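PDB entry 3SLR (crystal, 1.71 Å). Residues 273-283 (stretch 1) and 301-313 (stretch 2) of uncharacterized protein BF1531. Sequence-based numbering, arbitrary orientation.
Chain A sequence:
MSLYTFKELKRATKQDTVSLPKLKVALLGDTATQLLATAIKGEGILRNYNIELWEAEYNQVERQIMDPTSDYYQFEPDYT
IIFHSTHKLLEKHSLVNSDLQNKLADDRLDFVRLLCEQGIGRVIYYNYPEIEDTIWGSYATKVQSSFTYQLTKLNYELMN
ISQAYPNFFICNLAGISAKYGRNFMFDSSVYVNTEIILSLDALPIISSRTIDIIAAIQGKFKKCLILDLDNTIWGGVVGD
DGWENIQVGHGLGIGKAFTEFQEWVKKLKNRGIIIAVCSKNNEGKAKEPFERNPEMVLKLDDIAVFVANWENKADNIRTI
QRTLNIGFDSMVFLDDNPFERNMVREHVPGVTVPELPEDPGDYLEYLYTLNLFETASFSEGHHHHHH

Stretch 1, residues 273-283: IIIAVCSKNNE
Stretch 2, residues 301-313: DDIAVFVANWENK

What holds the two stretches together? Two extended strands run side by side in the same direction, their axes 7° apart and 4.7 Å at closest approach, joined by a ladder of backbone hydrogen bonds. Val277 donates from N to Val305 O (2.9 Å) and accepts at O from Val307 N (3.0 Å); Ser279 repeats the pattern, N to Val307 O at 3.0 Å and O from Asn309 N at 3.1 Å. Ala304 N to Ile275 O (2.8 Å) and Asn281 N to Asn309 O (3.3 Å) extend the ladder. Alternate residues of stretch 1 thus supply both N and O, as parallel pairing requires, and the register sets Val277 beside Phe306, Cys278 beside Val307 and Ser279 beside Ala308, with CA atoms 4.7 to 5.0 Å apart. Phi lies between -102° and -140° from Ile275 to Ser279, with psi from 103° to 155°.

Which side chain and waters add to the ladder? Lys313, its chi1 m and the rest of its chain t, points toward stretch 1 and donates from NZ to Cys278 O at 2.9 Å. Water 3 accepts from both Lys313 NZ (2.8 Å) and Lys280 N (2.9 Å), so the amine, besides donating to Cys278 O, shares a water with the Lys280 amide. Near the start, water 1 bridges Ile275 N (2.9 Å) and Asp302 O (2.8 Å); beyond Ser279, water 6 joins Glu283 N (2.9 Å) to Ala308 O (2.7 Å).

How do the side chains pack on the two faces? Val277, Phe306, Ser279 and Ala308 share one face. With Val277 and Phe306 both t at chi1, Val277 CB sits 4.1 Å from the centroid of the Phe306 ring, 7° off its normal, a CH-pi contact over the ring face. Val277 CG2 also meets Ile303 CG2 at 3.9 Å. Cys278 and Val307, both t, occupy the other face, where Cys278 SG lies 3.8 Å from Lys313 CB.

What happens at the ends? At the start, Ile274 (chi1 m, chi2 t) brings CG2 to 3.4 Å from Ala304 CB, while Ile275 and Ile303, each m at chi1 and chi2, meet through CG2 and CD1 respectively at 3.7 Å. At the far end Trp310 (chi1 m, chi2 101°) starts away from stretch 1, but its indole returns to cover it: Asn281 CA lies over one ring face, 3.7 Å from Trp310 CZ2. Nearby, Glu311 N donates to Asn309 OD1 at 2.8 Å, tying the turn after the strand.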

ATOM      1  N   ILE A 273      -7.086   2.085 -14.306  1.00 17.06           N
ATOM      2  CA  ILE A 273      -6.931   0.639 -14.206  1.00 16.48           C
ATOM      3  C   ILE A 273      -7.895  -0.030 -15.183  1.00 15.34           C
ATOM      4  O   ILE A 273      -9.083   0.303 -15.228  1.00 16.09           O
ATOM      5  CB  ILE A 273      -7.163   0.126 -12.773  1.00 16.58           C
ATOM      6  CG1 ILE A 273      -6.138   0.747 -11.812  1.00 14.76           C
ATOM      7  CG2 ILE A 273      -7.119  -1.413 -12.731  1.00 16.08           C
ATOM      8  CD1 ILE A 273      -4.645   0.510 -12.207  1.00 14.96           C
ATOM      9  N   ILE A 274      -7.385  -0.948 -16.001  1.00 15.80           N
ATOM     10  CA  ILE A 274      -8.240  -1.656 -16.952  1.00 16.19           C
ATOM     11  C   ILE A 274      -9.034  -2.720 -16.221  1.00 15.94           C
ATOM     12  O   ILE A 274      -8.455  -3.522 -15.495  1.00 17.03           O
ATOM     13  CB  ILE A 274      -7.393  -2.341 -18.049  1.00 17.78           C
ATOM     14  CG1 ILE A 274      -6.496  -1.312 -18.729  1.00 18.29           C
ATOM     15  CG2 ILE A 274      -8.293  -3.036 -19.065  1.00 20.62           C
ATOM     16  CD1 ILE A 274      -5.467  -1.937 -19.681  1.00 21.44           C
ATOM     17  N   ILE A 275     -10.358  -2.708 -16.378  1.00 16.15           N
ATOM     18  CA  ILE A 275     -11.190  -3.740 -15.764  1.00 15.64           C
ATOM     19  C   ILE A 275     -11.623  -4.791 -16.777  1.00 16.27           C
ATOM     20  O   ILE A 275     -12.086  -4.462 -17.869  1.00 17.20           O
ATOM     21  CB  ILE A 275     -12.456  -3.155 -15.110  1.00 18.51           C
ATOM     22  CG1 ILE A 275     -12.118  -1.887 -14.320  1.00 17.31           C
ATOM     23  CG2 ILE A 275     -13.116  -4.207 -14.215  1.00 16.23           C
ATOM     24  CD1 ILE A 275     -11.179  -2.111 -13.141  1.00 16.05           C
ATOM     25  N   ALA A 276     -11.485  -6.061 -16.408  1.00 14.88           N
ATOM     26  CA  ALA A 276     -11.926  -7.144 -17.267  1.00 16.99           C
ATOM     27  C   ALA A 276     -12.799  -8.098 -16.463  1.00 18.59           C
ATOM     28  O   ALA A 276     -12.666  -8.178 -15.244  1.00 17.53           O
ATOM     29  CB  ALA A 276     -10.717  -7.890 -17.836  1.00 14.98           C
ATOM     30  N   VAL A 277     -13.686  -8.818 -17.146  1.00 15.79           N
ATOM     31  CA  VAL A 277     -14.488  -9.845 -16.493  1.00 16.32           C
ATOM     32  C   VAL A 277     -14.059 -11.223 -16.990  1.00 15.12           C
ATOM     33  O   VAL A 277     -13.754 -11.399 -18.174  1.00 17.17           O
ATOM     34  CB  VAL A 277     -16.017  -9.609 -16.728  1.00 15.83           C
ATOM     35  CG1 VAL A 277     -16.823 -10.860 -16.383  1.00 18.29           C
ATOM     36  CG2 VAL A 277     -16.507  -8.413 -15.909  1.00 18.08           C
ATOM     37  N   CYS A 278     -14.009 -12.188 -16.077  1.00 16.52           N
ATOM     38  CA  CYS A 278     -13.714 -13.574 -16.422  1.00 16.25           C
ATOM     39  C   CYS A 278     -14.616 -14.477 -15.595  1.00 17.07           C
ATOM     40  O   CYS A 278     -14.397 -14.673 -14.401  1.00 16.42           O
ATOM     41  CB  CYS A 278     -12.236 -13.913 -16.166  1.00 17.86           C
ATOM     42  SG  CYS A 278     -11.759 -15.579 -16.776  1.00 21.05           S
ATOM     43  N   SER A 279     -15.651 -15.008 -16.239  1.00 17.70           N
ATOM     44  CA  SER A 279     -16.747 -15.648 -15.530  1.00 18.35           C
ATOM     45  C   SER A 279     -17.198 -16.941 -16.218  1.00 19.81           C
ATOM     46  O   SER A 279     -17.209 -17.029 -17.446  1.00 20.13           O
ATOM     47  CB  SER A 279     -17.915 -14.659 -15.423  1.00 20.83           C
ATOM     48  OG  SER A 279     -19.083 -15.246 -14.860  1.00 19.20           O
ATOM     49  N   LYS A 280     -17.546 -17.941 -15.413  1.00 18.15           N
ATOM     50  CA  LYS A 280     -18.175 -19.168 -15.894  1.00 20.25           C
ATOM     51  C   LYS A 280     -19.666 -18.880 -16.028  1.00 22.56           C
ATOM     52  O   LYS A 280     -20.410 -18.998 -15.058  1.00 24.43           O
ATOM     53  CB  LYS A 280     -17.962 -20.288 -14.869  1.00 23.49           C
ATOM     54  CG  LYS A 280     -17.245 -21.542 -15.367  1.00 33.35           C
ATOM     55  CD  LYS A 280     -15.853 -21.250 -15.858  1.00 28.64           C
ATOM     56  CE  LYS A 280     -14.964 -22.504 -15.908  1.00 27.52           C
ATOM     57  NZ  LYS A 280     -14.595 -23.047 -14.558  1.00 25.40           N
ATOM     58  N   ASN A 281     -20.089 -18.468 -17.220  1.00 20.10           N
ATOM     59  CA  ASN A 281     -21.475 -18.095 -17.477  1.00 22.23           C
ATOM     60  C   ASN A 281     -21.719 -17.987 -18.972  1.00 21.72           C
ATOM     61  O   ASN A 281     -20.788 -17.796 -19.762  1.00 22.10           O
ATOM     62  CB  ASN A 281     -21.804 -16.728 -16.845  1.00 21.39           C
ATOM     63  CG  ASN A 281     -22.360 -16.834 -15.429  1.00 23.06           C
ATOM     64  OD1 ASN A 281     -21.851 -16.194 -14.498  1.00 23.56           O
ATOM     65  ND2 ASN A 281     -23.414 -17.618 -15.261  1.00 21.26           N
ATOM     66  N   ASN A 282     -22.983 -18.109 -19.359  1.00 19.53           N
ATOM     67  CA  ASN A 282     -23.417 -17.665 -20.663  1.00 22.43           C
ATOM     68  C   ASN A 282     -23.211 -16.156 -20.759  1.00 21.73           C
ATOM     69  O   ASN A 282     -23.578 -15.415 -19.838  1.00 21.05           O
ATOM     70  CB  ASN A 282     -24.893 -18.028 -20.854  1.00 22.13           C
ATOM     71  CG  ASN A 282     -25.491 -17.402 -22.095  1.00 28.14           C
ATOM     72  OD1 ASN A 282     -26.082 -16.320 -22.038  1.00 27.05           O
ATOM     73  ND2 ASN A 282     -25.337 -18.078 -23.231  1.00 28.24           N
ATOM     74  N   GLU A 283     -22.622 -15.691 -21.856  1.00 20.62           N
ATOM     75  CA  GLU A 283     -22.279 -14.274 -21.960  1.00 22.25           C
ATOM     76  C   GLU A 283     -23.503 -13.370 -21.841  1.00 25.72           C
ATOM     77  O   GLU A 283     -23.470 -12.358 -21.130  1.00 21.09           O
ATOM     78  CB  GLU A 283     -21.537 -13.979 -23.259  1.00 25.76           C
ATOM     79  CG  GLU A 283     -21.094 -12.529 -23.392  1.00 26.00           C
ATOM     80  CD  GLU A 283     -20.571 -12.209 -24.779  1.00 37.76           C
ATOM     81  OE1 GLU A 283     -19.460 -12.670 -25.111  1.00 32.56           O
ATOM     82  OE2 GLU A 283     -21.277 -11.506 -25.536  1.00 36.12           O
ATOM     83  N   ASP A 301     -19.741  -0.161 -19.867  1.00 22.59           N
ATOM     84  CA  ASP A 301     -18.694   0.715 -20.402  1.00 28.30           C
ATOM     85  C   ASP A 301     -17.512   0.879 -19.451  1.00 26.83           C
ATOM     86  O   ASP A 301     -16.526   1.542 -19.778  1.00 27.39           O
ATOM     87  CB  ASP A 301     -19.247   2.081 -20.817  1.00 30.56           C
ATOM     88  CG  ASP A 301     -19.838   2.854 -19.657  1.00 37.13           C
ATOM     89  OD1 ASP A 301     -19.493   2.561 -18.490  1.00 36.17           O
ATOM     90  OD2 ASP A 301     -20.649   3.772 -19.916  1.00 45.52           O
ATOM     91  N   ASP A 302     -17.613   0.279 -18.271  1.00 26.25           N
ATOM     92  CA  ASP A 302     -16.488   0.265 -17.339  1.00 23.48           C
ATOM     93  C   ASP A 302     -15.609  -0.956 -17.588  1.00 25.98           C
ATOM     94  O   ASP A 302     -14.505  -1.048 -17.065  1.00 23.48           O
ATOM     95  CB  ASP A 302     -16.981   0.250 -15.893  1.00 23.54           C
ATOM     96  CG  ASP A 302     -17.674   1.535 -15.500  1.00 27.51           C
ATOM     97  OD1 ASP A 302     -17.204   2.620 -15.907  1.00 29.36           O
ATOM     98  OD2 ASP A 302     -18.700   1.459 -14.789  1.00 24.27           O
ATOM     99  N   ILE A 303     -16.107  -1.894 -18.390  1.00 22.94           N
ATOM    100  CA  ILE A 303     -15.411  -3.157 -18.588  1.00 21.04           C
ATOM    101  C   ILE A 303     -14.736  -3.201 -19.961  1.00 21.43           C
ATOM    102  O   ILE A 303     -15.407  -3.200 -20.998  1.00 21.69           O
ATOM    103  CB  ILE A 303     -16.376  -4.353 -18.448  1.00 20.60           C
ATOM    104  CG1 ILE A 303     -17.206  -4.255 -17.156  1.00 20.91           C
ATOM    105  CG2 ILE A 303     -15.610  -5.655 -18.513  1.00 18.59           C
ATOM    106  CD1 ILE A 303     -16.398  -4.402 -15.887  1.00 20.94           C
ATOM    107  N   ALA A 304     -13.406  -3.247 -19.965  1.00 17.23           N
ATOM    108  CA  ALA A 304     -12.635  -3.225 -21.213  1.00 21.13           C
ATOM    109  C   ALA A 304     -12.722  -4.523 -22.018  1.00 19.91           C
ATOM    110  O   ALA A 304     -12.811  -4.493 -23.243  1.00 20.05           O
ATOM    111  CB  ALA A 304     -11.178  -2.888 -20.924  1.00 18.85           C
ATOM    112  N   VAL A 305     -12.681  -5.656 -21.328  1.00 19.81           N
ATOM    113  CA  VAL A 305     -12.776  -6.955 -21.978  1.00 19.15           C
ATOM    114  C   VAL A 305     -13.699  -7.811 -21.147  1.00 22.02           C
ATOM    115  O   VAL A 305     -13.472  -7.977 -19.952  1.00 19.61           O
ATOM    116  CB  VAL A 305     -11.404  -7.663 -22.051  1.00 18.31           C
ATOM    117  CG1 VAL A 305     -11.502  -8.916 -22.899  1.00 21.05           C
ATOM    118  CG2 VAL A 305     -10.347  -6.716 -22.606  1.00 20.72           C
ATOM    119  N   PHE A 306     -14.745  -8.343 -21.774  1.00 19.01           N
ATOM    120  CA  PHE A 306     -15.762  -9.098 -21.054  1.00 19.97           C
ATOM    121  C   PHE A 306     -15.768 -10.536 -21.552  1.00 20.65           C
ATOM    122  O   PHE A 306     -16.202 -10.818 -22.673  1.00 20.85           O
ATOM    123  CB  PHE A 306     -17.132  -8.434 -21.257  1.00 17.65           C
ATOM    124  CG  PHE A 306     -18.172  -8.816 -20.226  1.00 20.06           C
ATOM    125  CD1 PHE A 306     -18.659 -10.109 -20.152  1.00 18.72           C
ATOM    126  CD2 PHE A 306     -18.680  -7.867 -19.352  1.00 20.70           C
ATOM    127  CE1 PHE A 306     -19.622 -10.456 -19.208  1.00 19.47           C
ATOM    128  CE2 PHE A 306     -19.647  -8.207 -18.406  1.00 21.44           C
ATOM    129  CZ  PHE A 306     -20.110  -9.503 -18.331  1.00 20.02           C
ATOM    130  N   VAL A 307     -15.266 -11.447 -20.726  1.00 16.27           N
ATOM    131  CA  VAL A 307     -15.171 -12.852 -21.114  1.00 19.65           C
ATOM    132  C   VAL A 307     -16.045 -13.699 -20.211  1.00 20.96           C
ATOM    133  O   VAL A 307     -15.773 -13.835 -19.023  1.00 18.85           O
ATOM    134  CB  VAL A 307     -13.714 -13.376 -21.042  1.00 18.31           C
ATOM    135  CG1 VAL A 307     -13.654 -14.858 -21.420  1.00 15.81           C
ATOM    136  CG2 VAL A 307     -12.813 -12.557 -21.939  1.00 19.46           C
ATOM    137  N   ALA A 308     -17.124 -14.233 -20.774  1.00 18.22           N
ATOM    138  CA  ALA A 308     -17.998 -15.143 -20.052  1.00 19.56           C
ATOM    139  C   ALA A 308     -18.247 -16.359 -20.931  1.00 20.40           C
ATOM    140  O   ALA A 308     -18.846 -16.246 -21.998  1.00 22.31           O
ATOM    141  CB  ALA A 308     -19.336 -14.458 -19.711  1.00 19.66           C
ATOM    142  N   ASN A 309     -17.792 -17.518 -20.471  1.00 19.26           N
ATOM    143  CA  ASN A 309     -18.048 -18.767 -21.167  1.00 18.86           C
ATOM    144  C   ASN A 309     -17.802 -19.898 -20.199  1.00 20.45           C
ATOM    145  O   ASN A 309     -17.610 -19.659 -19.009  1.00 21.39           O
ATOM    146  CB  ASN A 309     -17.164 -18.904 -22.410  1.00 18.40           C
ATOM    147  CG  ASN A 309     -15.679 -18.853 -22.083  1.00 19.43           C
ATOM    148  OD1 ASN A 309     -15.206 -19.545 -21.188  1.00 19.54           O
ATOM    149  ND2 ASN A 309     -14.946 -18.027 -22.810  1.00 19.51           N
ATOM    150  N   TRP A 310     -17.775 -21.125 -20.703  1.00 18.27           N
ATOM    151  CA  TRP A 310     -17.677 -22.291 -19.829  1.00 20.71           C
ATOM    152  C   TRP A 310     -16.297 -22.940 -19.877  1.00 21.29           C
ATOM    153  O   TRP A 310     -16.082 -24.039 -19.351  1.00 21.10           O
ATOM    154  CB  TRP A 310     -18.798 -23.282 -20.153  1.00 21.93           C
ATOM    155  CG  TRP A 310     -20.150 -22.643 -19.983  1.00 23.18           C
ATOM    156  CD1 TRP A 310     -20.966 -22.162 -20.969  1.00 24.84           C
ATOM    157  CD2 TRP A 310     -20.830 -22.391 -18.745  1.00 22.98           C
ATOM    158  NE1 TRP A 310     -22.111 -21.628 -20.419  1.00 26.15           N
ATOM    159  CE2 TRP A 310     -22.053 -21.763 -19.057  1.00 24.64           C
ATOM    160  CE3 TRP A 310     -20.522 -22.640 -17.404  1.00 28.27           C
ATOM    161  CZ2 TRP A 310     -22.973 -21.381 -18.077  1.00 26.75           C
ATOM    162  CZ3 TRP A 310     -21.435 -22.259 -16.430  1.00 25.71           C
ATOM    163  CH2 TRP A 310     -22.646 -21.639 -16.773  1.00 23.66           C
ATOM    164  N   GLU A 311     -15.357 -22.227 -20.481  1.00 19.06           N
ATOM    165  CA  GLU A 311     -13.968 -22.681 -20.553  1.00 21.27           C
ATOM    166  C   GLU A 311     -13.184 -22.341 -19.288  1.00 22.76           C
ATOM    167  O   GLU A 311     -13.570 -21.444 -18.531  1.00 21.60           O
ATOM    168  CB  GLU A 311     -13.288 -22.075 -21.781  1.00 23.68           C
ATOM    169  CG  GLU A 311     -13.714 -22.747 -23.069  1.00 27.39           C
ATOM    170  CD  GLU A 311     -13.372 -24.228 -23.058  1.00 29.53           C
ATOM    171  OE1 GLU A 311     -12.174 -24.563 -23.219  1.00 31.11           O
ATOM    172  OE2 GLU A 311     -14.291 -25.054 -22.858  1.00 30.03           O
ATOM    173  N   ASN A 312     -12.091 -23.060 -19.056  1.00 23.77           N
ATOM    174  CA  ASN A 312     -11.271 -22.819 -17.875  1.00 23.35           C
ATOM    175  C   ASN A 312     -10.772 -21.376 -17.852  1.00 21.22           C
ATOM    176  O   ASN A 312     -10.512 -20.776 -18.896  1.00 22.12           O
ATOM    177  CB  ASN A 312     -10.104 -23.810 -17.804  1.00 26.07           C
ATOM    178  CG  ASN A 312      -8.995 -23.479 -18.784  1.00 29.01           C
ATOM    179  OD1 ASN A 312      -8.131 -22.645 -18.504  1.00 26.33           O
ATOM    180  ND2 ASN A 312      -9.006 -24.138 -19.937  1.00 28.86           N
ATOM    181  N   LYS A 313     -10.660 -20.803 -16.660  1.00 22.53           N
ATOM    182  CA  LYS A 313     -10.328 -19.390 -16.561  1.00 20.89           C
ATOM    183  C   LYS A 313      -8.874 -19.085 -16.958  1.00 19.99           C
ATOM    184  O   LYS A 313      -8.573 -17.988 -17.427  1.00 19.20           O
ATOM    185  CB  LYS A 313     -10.670 -18.865 -15.169  1.00 16.84           C
ATOM    186  CG  LYS A 313     -12.160 -18.962 -14.894  1.00 18.56           C
ATOM    187  CD  LYS A 313     -12.569 -18.135 -13.695  1.00 16.60           C
ATOM    188  CE  LYS A 313     -14.075 -18.110 -13.563  1.00 19.24           C
ATOM    189  NZ  LYS A 313     -14.533 -16.977 -12.718  1.00 18.17           N
TER
HETATM  190  O   HOH W   1     -11.938  -0.861 -18.049  1.00 19.99           O
HETATM  191  O   HOH W   2     -14.615 -18.926 -17.497  1.00 23.80           O
HETATM  192  O   HOH W   3     -17.027 -18.161 -12.562  1.00 23.17           O
HETATM  193  O   HOH W   4     -11.338 -22.598 -14.579  1.00 23.83           O
HETATM  194  O   HOH W   5     -17.509 -13.764 -23.597  1.00 26.46           O
HETATM  195  O   HOH W   6     -20.883 -17.396 -23.343  1.00 26.93           O